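Local coordinates for McyG protein (Microcystis aeruginosa PCC 7806, PDB 4R0M), which probably activates phenylalanine or a related substrate as its adenylate for loading onto a carrier domain, as the adenylation-peptidyl carrier didomain of a microcystin synthetase, at residues Gly70-Leu75 and Gly94-Pro99; Gln174-Leu179 and Gly191-His196; Glu460-Ser465 and Ile484-Glu489; Thr454-Leu459 and Arg501-His506; Glu286-Val291 and Glu318-His323. One frame throughout, in Å; residues are numbered along the deposited sequence.

Contact 1 (Gly70-Leu75 and Gly94-Pro99); sequences GHKVIL and GIIPVP
Strands 72-75 and 96-99 run parallel, their N-to-C directions 28° apart and their axes 4.4 Å from each other at the closest, as the two strands of a beta-alpha-beta crossover through helix 80-93. Ahead of the strands, Gly70 N bonds to Gly94 O from above the carbonyl plane, where Gly94 closes the helix in a Schellman motif. The strand bonds then zigzag: Ile96 N reaches His71 O at 2.9 Å nearly along the C=O axis, Val73 N goes to Ile96 O, Val98 N to Val73 O at 2.7 Å, and Leu75 N to Val98 O. On one face Lys72 lies alongside Ile96, both pointing the same way, with Lys72 CG 3.7 Å from Ile96 CB; the lysine chain then bends at its last two torsions, so that NZ ends near Ile96 CD1. Ile74 and Val98 share this face, which helix 111-122 covers through Trp120 and Val119. The other face carries Val73, Leu75, Pro97 and Pro99. Here Leu75 CD1 packs 3.7 Å from Pro97 CB, and helix 80-93 closes over both with Phe83 and Leu87. Pro97 and Pro99 have no N-H to give, yet the pairing is uninterrupted because its donors on this strand are Ile96 and Val98; the prolines fall where no N-H toward strand 72-75 is needed.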
# COMPACT_ATOMS: atom_id res chain seq x y z
N GLY A 70 14.81 17.42 14.11
CA GLY A 70 15.71 16.39 13.62
C GLY A 70 15.54 15.03 14.28
O GLY A 70 16.00 14.02 13.74
N HIS A 71 14.89 15.00 15.44
CA HIS A 71 14.60 13.75 16.13
C HIS A 71 13.52 12.98 15.43
O HIS A 71 12.75 13.55 14.65
CB HIS A 71 14.18 13.99 17.58
CG HIS A 71 15.33 14.33 18.51
ND1 HIS A 71 15.14 14.92 19.71
CD2 HIS A 71 16.71 14.16 18.37
CE1 HIS A 71 16.33 15.10 20.31
NE2 HIS A 71 17.29 14.64 19.49
N LYS A 72 13.46 11.68 15.70
CA LYS A 72 12.44 10.82 15.12
C LYS A 72 11.45 10.35 16.18
O LYS A 72 11.83 10.15 17.34
CB LYS A 72 13.09 9.64 14.41
CG LYS A 72 13.69 10.01 13.06
CD LYS A 72 14.76 9.03 12.61
CE LYS A 72 16.15 9.49 12.99
NZ LYS A 72 16.67 10.51 12.05
N VAL A 73 10.19 10.21 15.79
CA VAL A 73 9.15 9.64 16.66
C VAL A 73 8.35 8.57 15.91
O VAL A 73 7.99 8.75 14.74
CB VAL A 73 8.19 10.71 17.25
CG1 VAL A 73 8.94 11.69 18.13
CG2 VAL A 73 7.44 11.45 16.15
N ILE A 74 8.09 7.45 16.58
CA ILE A 74 7.34 6.35 15.99
C ILE A 74 5.84 6.58 16.15
O ILE A 74 5.38 6.99 17.21
CB ILE A 74 7.75 4.98 16.59
CG1 ILE A 74 9.20 4.64 16.21
CG2 ILE A 74 6.80 3.87 16.14
CD1 ILE A 74 9.73 3.35 16.80
N LEU A 75 5.09 6.32 15.08
CA LEU A 75 3.63 6.44 15.12
C LEU A 75 2.94 5.08 15.19
O LEU A 75 3.17 4.21 14.34
CB LEU A 75 3.12 7.24 13.91
CG LEU A 75 3.08 8.77 13.96
CD1 LEU A 75 4.47 9.40 14.03
CD2 LEU A 75 2.31 9.31 12.77
N GLY A 94 9.72 20.05 12.15
CA GLY A 94 10.95 19.43 11.65
C GLY A 94 11.31 18.15 12.38
O GLY A 94 12.47 17.74 12.37
N ILE A 95 10.32 17.55 13.03
CA ILE A 95 10.47 16.24 13.66
C ILE A 95 10.06 15.20 12.62
O ILE A 95 9.05 15.37 11.95
CB ILE A 95 9.59 16.11 14.92
CG1 ILE A 95 10.01 17.14 15.98
CG2 ILE A 95 9.66 14.70 15.50
CD1 ILE A 95 8.94 17.44 17.01
N ILE A 96 10.85 14.14 12.48
CA ILE A 96 10.58 13.11 11.48
C ILE A 96 9.64 12.04 12.03
O ILE A 96 10.02 11.27 12.92
CB ILE A 96 11.88 12.48 10.93
CG1 ILE A 96 12.78 13.56 10.30
CG2 ILE A 96 11.57 11.39 9.92
CD1 ILE A 96 14.25 13.21 10.24
N PRO A 97 8.39 11.99 11.51
CA PRO A 97 7.47 10.94 11.93
C PRO A 97 7.83 9.61 11.28
O PRO A 97 8.25 9.58 10.12
CB PRO A 97 6.12 11.44 11.42
CG PRO A 97 6.45 12.26 10.22
CD PRO A 97 7.82 12.84 10.45
N VAL A 98 7.69 8.52 12.04
CA VAL A 98 7.96 7.18 11.53
C VAL A 98 6.71 6.33 11.72
O VAL A 98 6.57 5.64 12.73
CB VAL A 98 9.20 6.54 12.21
CG1 VAL A 98 9.56 5.22 11.54
CG2 VAL A 98 10.39 7.49 12.16
N PRO A 99 5.77 6.41 10.75
CA PRO A 99 4.52 5.69 10.87
C PRO A 99 4.72 4.20 10.64
O PRO A 99 5.36 3.80 9.67
CB PRO A 99 3.65 6.29 9.75
CG PRO A 99 4.40 7.48 9.24
CD PRO A 99 5.84 7.18 9.50

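Contact 2 (Gln174-Leu179 and Gly191-His196); sequences QDAALL and GVILTH
The two strands of a beta hairpin, 176-182 and 190-195, pair here through a classic beta bulge: Ala177 and Leu178 both face Leu194. The contact is tight at this bulge and at Leu179. Leu194 O is gripped by two donors, Ala177 N at 2.9 Å on a lone pair and Leu178 N at 3.0 Å in the carbonyl plane, while Leu194 N returns a bond to Leu178 O. Leu179, its CG anti to the backbone N (chi1 -178°), brings CD1 to 3.4 Å from Val192 O and against Ile193 CG1; a side chain on Gly191 would crowd this methyl. Leu178 CD2 and Leu194 CD1 touch more loosely, at 4.2 Å, on the face where Leu178 meets Pro97 and Pro99. Toward Gln174 and Asp175 no backbone hydrogen bond reaches the partner strand, and Asp175, exposed, points its CB away from it. What remains includes Thr195 CG2 against Gln174 O and a CA-H...O contact from Thr195 to Asp175 O; Thr195 OG1 caps Asn198 N of helix 196-210. The imidazole of His196, fixed by ND1 bonding to Leu19 N, presents a face to Ala177, whose CB stands 3.5 Å from the ring centroid, almost on the ring normal.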
# COMPACT_ATOMS: atom_id res chain seq x y z
N GLN A 174 15.24 19.84 1.10
CA GLN A 174 16.13 18.70 0.85
C GLN A 174 16.41 17.87 2.11
O GLN A 174 17.03 16.81 2.03
CB GLN A 174 17.45 19.15 0.21
CG GLN A 174 17.33 19.68 -1.22
CD GLN A 174 17.18 18.57 -2.26
OE1 GLN A 174 16.26 17.75 -2.19
NE2 GLN A 174 18.07 18.57 -3.24
N ASP A 175 15.96 18.35 3.26
CA ASP A 175 16.06 17.60 4.50
C ASP A 175 14.98 16.53 4.55
O ASP A 175 13.92 16.67 3.94
CB ASP A 175 15.92 18.52 5.72
CG ASP A 175 17.16 19.36 5.96
OD1 ASP A 175 18.24 19.02 5.44
OD2 ASP A 175 17.05 20.37 6.69
N ALA A 176 15.26 15.45 5.29
CA ALA A 176 14.30 14.38 5.52
C ALA A 176 13.04 14.92 6.21
O ALA A 176 13.13 15.69 7.17
CB ALA A 176 14.92 13.28 6.36
N ALA A 177 11.88 14.51 5.70
CA ALA A 177 10.60 14.92 6.26
C ALA A 177 9.79 13.71 6.74
O ALA A 177 8.94 13.83 7.61
CB ALA A 177 9.80 15.72 5.25
N LEU A 178 10.07 12.55 6.14
CA LEU A 178 9.29 11.34 6.40
C LEU A 178 10.15 10.09 6.24
O LEU A 178 10.86 9.93 5.26
CB LEU A 178 8.09 11.29 5.45
CG LEU A 178 7.08 10.14 5.54
CD1 LEU A 178 6.37 10.10 6.89
CD2 LEU A 178 6.07 10.26 4.41
N LEU A 179 10.06 9.21 7.24
CA LEU A 179 10.79 7.95 7.21
C LEU A 179 9.80 6.78 7.28
O LEU A 179 9.12 6.60 8.28
CB LEU A 179 11.81 7.89 8.36
CG LEU A 179 12.72 6.67 8.52
CD1 LEU A 179 13.55 6.39 7.27
CD2 LEU A 179 13.62 6.87 9.72
N GLY A 191 14.41 1.30 5.70
CA GLY A 191 13.90 2.64 6.02
C GLY A 191 14.03 3.65 4.90
O GLY A 191 15.11 4.20 4.68
N VAL A 192 12.93 3.89 4.20
CA VAL A 192 12.92 4.82 3.07
C VAL A 192 12.89 6.27 3.57
O VAL A 192 11.96 6.68 4.26
CB VAL A 192 11.73 4.56 2.12
CG1 VAL A 192 11.75 5.54 0.96
CG2 VAL A 192 11.77 3.12 1.60
N ILE A 193 13.93 7.02 3.21
CA ILE A 193 14.02 8.44 3.54
C ILE A 193 13.32 9.26 2.46
O ILE A 193 13.64 9.15 1.28
CB ILE A 193 15.48 8.92 3.70
CG1 ILE A 193 16.16 8.20 4.87
CG2 ILE A 193 15.54 10.43 3.91
CD1 ILE A 193 17.67 8.34 4.91
N LEU A 194 12.34 10.07 2.87
CA LEU A 194 11.64 10.94 1.94
C LEU A 194 11.74 12.40 2.37
O LEU A 194 11.35 12.77 3.49
CB LEU A 194 10.17 10.53 1.79
CG LEU A 194 9.87 9.12 1.25
CD1 LEU A 194 8.37 8.87 1.24
CD2 LEU A 194 10.46 8.90 -0.14
N THR A 195 12.29 13.22 1.48
CA THR A 195 12.43 14.65 1.71
C THR A 195 11.14 15.37 1.32
O THR A 195 10.27 14.77 0.67
CB THR A 195 13.61 15.22 0.89
OG1 THR A 195 13.34 15.06 -0.51
CG2 THR A 195 14.90 14.50 1.23
N HIS A 196 11.02 16.63 1.73
CA HIS A 196 9.93 17.50 1.27
C HIS A 196 9.92 17.54 -0.22
O HIS A 196 8.86 17.43 -0.85
CB HIS A 196 10.10 18.92 1.80
CG HIS A 196 10.21 19.02 3.30
ND1 HIS A 196 9.15 19.27 4.09
CD2 HIS A 196 11.31 18.90 4.14
CE1 HIS A 196 9.55 19.31 5.38
NE2 HIS A 196 10.88 19.08 5.41

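Contact 3 (Glu460-Ser465 and Ile484-Glu489); sequences EGVKVS and ITFSPE
Glu460 opens the loop that follows helix 449-457, and its bent side chain brings OE2 to 4.0 Å from Glu489 OE1, like charges that would probably raise the pKa of one. Gly461 comes next, at a positive phi of 100° where a CB would jam against Glu460 O. Its carbonyl O takes the N-H of Glu489 at 2.8 Å, in a nearly straight bond arriving from above the carbonyl plane, and also meets the edge of the Phe486 ring and Pro488 CA. Val462 points its CB away from segment 484-489, although CG2 lies 4.3 Å from Phe486 CD2. At Lys463 the backbone N bonds to Ser487 O at 2.9 Å, nearly along the C=O axis, so the two bonds frame a single bridge between Val462 and Pro488. The lysine side chain crosses that of Glu489 at about a right angle, but NZ stays 4.8 Å from Glu489 OE2. The loop thus straps across the end of strand 479-486, in what is probably the C-terminal subdomain of an ANL-type fold. Val462 packs on Ile456 of helix 449-457 and Ile503 of helix 498-511, Phe486 packs on Val499 and Ile503, and Ser487 OG bonds to Leu521 O just past strand 517-520.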
# COMPACT_ATOMS: atom_id res chain seq x y z
N GLU A 460 -15.89 -21.19 -5.85
CA GLU A 460 -16.70 -21.17 -4.64
C GLU A 460 -15.93 -21.83 -3.49
O GLU A 460 -15.37 -22.92 -3.65
CB GLU A 460 -18.03 -21.90 -4.89
CG GLU A 460 -18.89 -22.13 -3.66
CD GLU A 460 -19.39 -20.84 -3.05
OE1 GLU A 460 -20.17 -20.12 -3.71
OE2 GLU A 460 -19.01 -20.54 -1.89
N GLY A 461 -15.90 -21.15 -2.35
CA GLY A 461 -15.22 -21.67 -1.16
C GLY A 461 -13.84 -21.08 -0.92
O GLY A 461 -13.22 -21.33 0.11
N VAL A 462 -13.34 -20.30 -1.89
CA VAL A 462 -12.05 -19.63 -1.76
C VAL A 462 -12.29 -18.15 -1.45
O VAL A 462 -12.88 -17.42 -2.25
CB VAL A 462 -11.20 -19.78 -3.04
CG1 VAL A 462 -9.89 -19.00 -2.92
CG2 VAL A 462 -10.92 -21.25 -3.33
N LYS A 463 -11.83 -17.72 -0.27
CA LYS A 463 -12.03 -16.34 0.17
C LYS A 463 -11.05 -15.40 -0.53
O LYS A 463 -9.83 -15.58 -0.45
CB LYS A 463 -11.91 -16.22 1.69
CG LYS A 463 -12.65 -15.02 2.27
CD LYS A 463 -12.58 -15.00 3.79
CE LYS A 463 -13.27 -13.77 4.36
NZ LYS A 463 -14.75 -13.78 4.17
N VAL A 464 -11.60 -14.41 -1.21
CA VAL A 464 -10.82 -13.46 -1.98
C VAL A 464 -9.90 -12.60 -1.12
O VAL A 464 -10.29 -12.10 -0.10
CB VAL A 464 -11.75 -12.59 -2.83
CG1 VAL A 464 -11.05 -11.40 -3.43
CG2 VAL A 464 -12.37 -13.40 -3.93
N SER A 465 -8.69 -12.42 -1.62
CA SER A 465 -7.62 -11.66 -1.00
C SER A 465 -6.73 -12.38 0.01
O SER A 465 -5.91 -11.78 0.62
CB SER A 465 -8.18 -10.43 -0.33
OG SER A 465 -8.80 -10.73 0.87
N ILE A 484 0.19 -23.57 -3.67
CA ILE A 484 -0.94 -22.67 -3.57
C ILE A 484 -1.46 -22.64 -2.13
O ILE A 484 -1.79 -23.67 -1.55
CB ILE A 484 -2.06 -23.07 -4.56
CG1 ILE A 484 -1.68 -22.63 -5.98
CG2 ILE A 484 -3.40 -22.46 -4.15
CD1 ILE A 484 -2.46 -23.30 -7.08
N THR A 485 -1.49 -21.44 -1.56
CA THR A 485 -2.06 -21.22 -0.24
C THR A 485 -3.30 -20.36 -0.37
O THR A 485 -3.35 -19.47 -1.22
CB THR A 485 -1.06 -20.55 0.72
OG1 THR A 485 -0.58 -19.34 0.14
CG2 THR A 485 0.12 -21.48 1.01
N PHE A 486 -4.29 -20.62 0.46
CA PHE A 486 -5.56 -19.91 0.41
C PHE A 486 -6.24 -19.94 1.78
O PHE A 486 -5.80 -20.65 2.69
CB PHE A 486 -6.47 -20.54 -0.65
CG PHE A 486 -7.16 -21.80 -0.21
CD1 PHE A 486 -6.47 -23.01 -0.17
CD2 PHE A 486 -8.49 -21.79 0.18
CE1 PHE A 486 -7.10 -24.17 0.24
CE2 PHE A 486 -9.13 -22.95 0.60
CZ PHE A 486 -8.43 -24.14 0.63
N SER A 487 -7.31 -19.17 1.92
CA SER A 487 -8.16 -19.22 3.10
C SER A 487 -9.58 -19.60 2.68
O SER A 487 -10.09 -19.07 1.69
CB SER A 487 -8.16 -17.88 3.83
OG SER A 487 -8.86 -17.97 5.06
N PRO A 488 -10.21 -20.54 3.41
CA PRO A 488 -11.55 -21.01 3.05
C PRO A 488 -12.63 -19.98 3.35
O PRO A 488 -12.57 -19.28 4.37
CB PRO A 488 -11.75 -22.26 3.92
CG PRO A 488 -10.42 -22.54 4.54
CD PRO A 488 -9.70 -21.23 4.60
N GLU A 489 -13.63 -19.89 2.47
CA GLU A 489 -14.77 -19.01 2.66
C GLU A 489 -15.86 -19.71 3.48
O GLU A 489 -16.92 -19.15 3.74
CB GLU A 489 -15.33 -18.56 1.31
CG GLU A 489 -16.09 -17.24 1.35
CD GLU A 489 -16.27 -16.63 -0.03
OE1 GLU A 489 -16.75 -17.33 -0.95
OE2 GLU A 489 -15.94 -15.43 -0.19

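Contact 4 (Thr454-Leu459 and Arg501-His506); sequences TTIEEL and RKIRSH
His506 reaches from helix 498-511 across to the end of helix 449-457, with CG anti to its backbone N (chi1 -161°). Its CB touches both methyls of Leu459, 3.8 Å from CD1. At CG the ring begins under Leu459 CD2, which sits 3.6 Å away over the face, offset toward the rim, in a CH-pi contact. CD2 of the histidine stays beneath the same methyl. ND1 meets Thr455, 3.5 Å from its CG2 and equally far from its carbonyl O, while Thr455 OG1 is turned back to Glu451 O. CE1, at the tip, shares Thr455 O and CG2 with ND1, and Glu458 OE1 comes at it in the ring plane at 3.6 Å, with the carboxylate plane nearly perpendicular to the ring. Leu459 CD1 drops onto Lys502 O and Ile503 CA, and touches Ile503 CG1 at 3.9 Å. Deeper in, Ile456 CG2 faces Ile503 CG1, and both isoleucines rest on Ile484 of strand 479-486, in what is probably the C-terminal ANL subdomain. An alanine in place of His506 would remove the ring and would probably leave Leu459 and Thr455 without much of their packing against this helix. The two segments share no hydrogen bond; apolar and CH-pi packing holds them, and the nearby carboxylate of Glu458 might favour a protonated imidazole, though NE2 remains 4.2 Å from OE1.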
# COMPACT_ATOMS: atom_id res chain seq x y z
N THR A 454 -6.01 -15.35 -9.46
CA THR A 454 -7.32 -14.92 -9.95
C THR A 454 -8.18 -16.13 -10.31
O THR A 454 -9.35 -16.20 -9.93
CB THR A 454 -7.21 -13.97 -11.17
OG1 THR A 454 -6.33 -12.89 -10.86
CG2 THR A 454 -8.57 -13.42 -11.57
N THR A 455 -7.57 -17.08 -11.03
CA THR A 455 -8.25 -18.31 -11.43
C THR A 455 -8.74 -19.10 -10.22
O THR A 455 -9.88 -19.58 -10.21
CB THR A 455 -7.33 -19.20 -12.30
OG1 THR A 455 -6.77 -18.41 -13.36
CG2 THR A 455 -8.10 -20.36 -12.91
N ILE A 456 -7.89 -19.22 -9.20
CA ILE A 456 -8.25 -19.87 -7.94
C ILE A 456 -9.41 -19.15 -7.26
O ILE A 456 -10.35 -19.79 -6.78
CB ILE A 456 -7.04 -19.93 -6.97
CG1 ILE A 456 -5.91 -20.78 -7.56
CG2 ILE A 456 -7.46 -20.49 -5.62
CD1 ILE A 456 -4.54 -20.38 -7.08
N GLU A 457 -9.36 -17.82 -7.26
CA GLU A 457 -10.34 -17.01 -6.53
C GLU A 457 -11.73 -16.95 -7.19
O GLU A 457 -12.68 -16.47 -6.58
CB GLU A 457 -9.79 -15.61 -6.25
CG GLU A 457 -8.70 -15.61 -5.18
CD GLU A 457 -8.19 -14.23 -4.82
OE1 GLU A 457 -8.36 -13.28 -5.61
OE2 GLU A 457 -7.59 -14.09 -3.73
N GLU A 458 -11.83 -17.46 -8.42
CA GLU A 458 -13.12 -17.63 -9.09
C GLU A 458 -13.96 -18.72 -8.42
O GLU A 458 -15.19 -18.68 -8.46
CB GLU A 458 -12.93 -18.00 -10.56
CG GLU A 458 -12.32 -16.91 -11.43
CD GLU A 458 -11.88 -17.42 -12.79
OE1 GLU A 458 -12.24 -18.56 -13.15
OE2 GLU A 458 -11.16 -16.69 -13.50
N LEU A 459 -13.28 -19.69 -7.81
CA LEU A 459 -13.94 -20.86 -7.23
C LEU A 459 -14.72 -20.57 -5.96
O LEU A 459 -14.27 -19.81 -5.10
CB LEU A 459 -12.92 -21.97 -6.96
CG LEU A 459 -12.23 -22.63 -8.15
CD1 LEU A 459 -10.96 -23.34 -7.69
CD2 LEU A 459 -13.17 -23.60 -8.86
N ARG A 501 -9.31 -30.14 -3.43
CA ARG A 501 -9.44 -30.94 -4.64
C ARG A 501 -9.95 -30.08 -5.80
O ARG A 501 -9.46 -30.19 -6.93
CB ARG A 501 -10.40 -32.12 -4.39
CG ARG A 501 -10.20 -33.30 -5.33
CD ARG A 501 -11.29 -34.35 -5.17
NE ARG A 501 -11.24 -35.06 -3.88
CZ ARG A 501 -10.39 -36.05 -3.60
NH1 ARG A 501 -9.51 -36.47 -4.50
NH2 ARG A 501 -10.43 -36.63 -2.41
N LYS A 502 -10.92 -29.22 -5.50
CA LYS A 502 -11.52 -28.33 -6.49
C LYS A 502 -10.52 -27.31 -7.04
O LYS A 502 -10.63 -26.90 -8.19
CB LYS A 502 -12.72 -27.62 -5.87
CG LYS A 502 -13.86 -27.35 -6.84
CD LYS A 502 -15.19 -27.17 -6.10
CE LYS A 502 -15.71 -28.50 -5.56
NZ LYS A 502 -16.87 -28.32 -4.64
N ILE A 503 -9.56 -26.91 -6.21
CA ILE A 503 -8.51 -25.97 -6.62
C ILE A 503 -7.53 -26.63 -7.58
O ILE A 503 -7.23 -26.07 -8.65
CB ILE A 503 -7.78 -25.35 -5.40
CG1 ILE A 503 -8.70 -24.39 -4.65
CG2 ILE A 503 -6.52 -24.60 -5.83
CD1 ILE A 503 -8.27 -24.06 -3.24
N ARG A 504 -7.04 -27.81 -7.22
CA ARG A 504 -6.07 -28.54 -8.04
C ARG A 504 -6.56 -28.80 -9.47
O ARG A 504 -5.84 -28.54 -10.43
CB ARG A 504 -5.68 -29.87 -7.38
CG ARG A 504 -4.34 -30.42 -7.85
CD ARG A 504 -4.05 -31.81 -7.30
NE ARG A 504 -4.31 -31.93 -5.86
CZ ARG A 504 -3.46 -31.57 -4.90
NH1 ARG A 504 -2.28 -31.04 -5.20
NH2 ARG A 504 -3.80 -31.73 -3.63
N SER A 505 -7.80 -29.29 -9.59
CA SER A 505 -8.37 -29.61 -10.90
C SER A 505 -8.60 -28.36 -11.75
O SER A 505 -8.23 -28.33 -12.93
CB SER A 505 -9.66 -30.42 -10.76
OG SER A 505 -10.62 -29.72 -10.00
N HIS A 506 -9.18 -27.32 -11.15
CA HIS A 506 -9.45 -26.06 -11.84
C HIS A 506 -8.19 -25.41 -12.37
O HIS A 506 -8.20 -24.84 -13.46
CB HIS A 506 -10.20 -25.09 -10.93
CG HIS A 506 -10.90 -23.98 -11.67
ND1 HIS A 506 -10.43 -22.72 -11.70
CD2 HIS A 506 -12.08 -23.98 -12.42
CE1 HIS A 506 -11.26 -21.95 -12.43
NE2 HIS A 506 -12.27 -22.72 -12.87

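Contact 5 (Glu286-Val291 and Glu318-His323); sequences EELKHV and EILEKH
The end of helix 310-320 and the turn that follows it pack against the loop between helix 275-282 and strand 300-303, a local helix-loop contact within the AMP-binding enzyme region. The apolar part belongs to Leu288, whose CB points toward the other segment and whose CG is anti to its carbonyl carbon. Its two methyls divide the work: CD1 meets Ile319 CG2 at 3.7 Å, with the side chains crossing at about a right angle, and lies farther off, at 4.3 Å, from Leu320 CD2. CD2 goes instead to the imidazole of His323, 3.8 Å from CE1. Leu260 of helix 258-265 packs on both Leu288 and Leu320, which adds to this small cluster. The polar part gathers round His323. Its backbone N bonds to Leu320 O at 2.9 Å in the turn, and its ND1 bonds to Tyr293 N, which fixes the rotation of the ring and implies that ND1 carries no proton. NE2 then serves as donor to Leu288 O at 3.0 Å, a weak bond bent to 127° at the hydrogen. A leucine in place of His323 would lose both ring nitrogens and would probably loosen the loop's hold on the helix end. Between the two nitrogens, the CE1 carbon sits at the ring edge with Val291 O 3.2 Å away.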
# COMPACT_ATOMS: atom_id res chain seq x y z
N GLU A 286 -24.17 -9.83 -7.64
CA GLU A 286 -25.57 -10.21 -7.46
C GLU A 286 -26.41 -9.09 -6.83
O GLU A 286 -27.41 -8.67 -7.41
CB GLU A 286 -25.67 -11.51 -6.64
CG GLU A 286 -27.09 -11.97 -6.32
CD GLU A 286 -27.91 -12.32 -7.55
OE1 GLU A 286 -27.34 -12.78 -8.56
OE2 GLU A 286 -29.15 -12.13 -7.51
N GLU A 287 -25.99 -8.63 -5.66
CA GLU A 287 -26.70 -7.55 -4.94
C GLU A 287 -26.61 -6.19 -5.64
O GLU A 287 -27.39 -5.29 -5.34
CB GLU A 287 -26.24 -7.45 -3.48
CG GLU A 287 -24.76 -7.69 -3.24
CD GLU A 287 -24.43 -9.16 -3.02
OE1 GLU A 287 -24.62 -9.65 -1.88
OE2 GLU A 287 -24.00 -9.83 -3.98
N LEU A 288 -25.66 -6.06 -6.56
CA LEU A 288 -25.50 -4.84 -7.36
C LEU A 288 -26.48 -4.76 -8.54
O LEU A 288 -26.52 -3.77 -9.26
CB LEU A 288 -24.06 -4.70 -7.86
CG LEU A 288 -23.05 -4.09 -6.88
CD1 LEU A 288 -21.62 -4.42 -7.31
CD2 LEU A 288 -23.24 -2.59 -6.75
N LYS A 289 -27.28 -5.82 -8.71
CA LYS A 289 -28.34 -5.83 -9.72
C LYS A 289 -29.66 -5.29 -9.16
O LYS A 289 -30.53 -4.86 -9.91
CB LYS A 289 -28.55 -7.24 -10.27
CG LYS A 289 -27.50 -7.67 -11.28
CD LYS A 289 -27.72 -9.11 -11.73
CE LYS A 289 -26.64 -9.55 -12.71
NZ LYS A 289 -26.74 -11.00 -13.04
N HIS A 290 -29.79 -5.32 -7.83
CA HIS A 290 -31.04 -4.94 -7.16
C HIS A 290 -31.00 -3.57 -6.56
O HIS A 290 -32.04 -3.00 -6.22
CB HIS A 290 -31.42 -5.99 -6.13
CG HIS A 290 -31.58 -7.38 -6.70
ND1 HIS A 290 -32.67 -7.76 -7.39
CD2 HIS A 290 -30.72 -8.48 -6.69
CE1 HIS A 290 -32.52 -9.04 -7.79
NE2 HIS A 290 -31.33 -9.48 -7.36
N VAL A 291 -29.79 -3.02 -6.40
CA VAL A 291 -29.61 -1.61 -6.04
C VAL A 291 -28.82 -0.90 -7.13
O VAL A 291 -28.12 -1.54 -7.93
CB VAL A 291 -28.92 -1.42 -4.66
CG1 VAL A 291 -29.81 -1.93 -3.54
CG2 VAL A 291 -27.55 -2.10 -4.63
N GLU A 318 -17.71 -3.83 -16.45
CA GLU A 318 -19.02 -4.35 -16.88
C GLU A 318 -20.09 -4.20 -15.80
O GLU A 318 -21.22 -3.82 -16.09
CB GLU A 318 -18.91 -5.82 -17.29
CG GLU A 318 -18.20 -6.05 -18.62
CD GLU A 318 -17.91 -7.52 -18.89
OE1 GLU A 318 -18.71 -8.38 -18.47
OE2 GLU A 318 -16.88 -7.80 -19.53
N ILE A 319 -19.71 -4.49 -14.55
CA ILE A 319 -20.63 -4.39 -13.42
C ILE A 319 -20.98 -2.93 -13.11
O ILE A 319 -22.15 -2.61 -12.89
CB ILE A 319 -20.05 -5.08 -12.16
CG1 ILE A 319 -19.92 -6.59 -12.38
CG2 ILE A 319 -20.92 -4.80 -10.94
CD1 ILE A 319 -19.01 -7.28 -11.38
N LEU A 320 -19.97 -2.06 -13.12
CA LEU A 320 -20.14 -0.70 -12.61
C LEU A 320 -20.44 0.39 -13.64
O LEU A 320 -20.81 1.50 -13.26
CB LEU A 320 -18.95 -0.30 -11.72
CG LEU A 320 -18.84 -0.97 -10.35
CD1 LEU A 320 -17.81 -0.25 -9.49
CD2 LEU A 320 -20.17 -1.03 -9.61
N GLU A 321 -20.30 0.08 -14.93
CA GLU A 321 -20.75 1.01 -15.97
C GLU A 321 -22.27 1.16 -15.94
O GLU A 321 -22.81 2.18 -16.36
CB GLU A 321 -20.25 0.59 -17.37
CG GLU A 321 -20.96 -0.61 -17.99
CD GLU A 321 -20.68 -0.75 -19.47
OE1 GLU A 321 -19.49 -0.84 -19.85
OE2 GLU A 321 -21.65 -0.77 -20.26
N LYS A 322 -22.95 0.14 -15.41
CA LYS A 322 -24.39 0.18 -15.16
C LYS A 322 -24.71 1.04 -13.94
O LYS A 322 -25.88 1.20 -13.57
CB LYS A 322 -24.93 -1.24 -14.97
CG LYS A 322 -24.74 -2.16 -16.16
CD LYS A 322 -25.32 -3.54 -15.91
CE LYS A 322 -25.27 -4.39 -17.17
NZ LYS A 322 -26.05 -5.65 -17.01
N HIS A 323 -23.67 1.57 -13.31
CA HIS A 323 -23.80 2.43 -12.14
C HIS A 323 -23.14 3.76 -12.39
O HIS A 323 -22.65 4.42 -11.46
CB HIS A 323 -23.23 1.75 -10.91
CG HIS A 323 -23.99 0.51 -10.50
ND1 HIS A 323 -24.81 0.49 -9.44
CD2 HIS A 323 -24.04 -0.76 -11.07
CE1 HIS A 323 -25.36 -0.73 -9.33
NE2 HIS A 323 -24.89 -1.49 -10.32

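Along the chain the order is contact 1, contact 2, contact 5, then contact 4 with contact 3 nested inside the loop it closes. Contacts 1 and 2 have centres 10 Å apart and touch: strand 96-99, at the border of a parallel sheet, packs on strand 176-182 of the hairpin. Contacts 3 and 4, 9 Å apart between centres, share one core in which helices 449-457 and 498-511 cover strand 479-486. These two clusters lie on opposite sides of the chain's centre, their centres about 38 to 45 Å apart. Contacts 1, 2 and 5 belong to the large AMP-binding part, with the bound phenylalanyl-adenylate about 7 Å from the side chain of Val192, and contacts 3 and 4 probably to the C-terminal ANL subdomain.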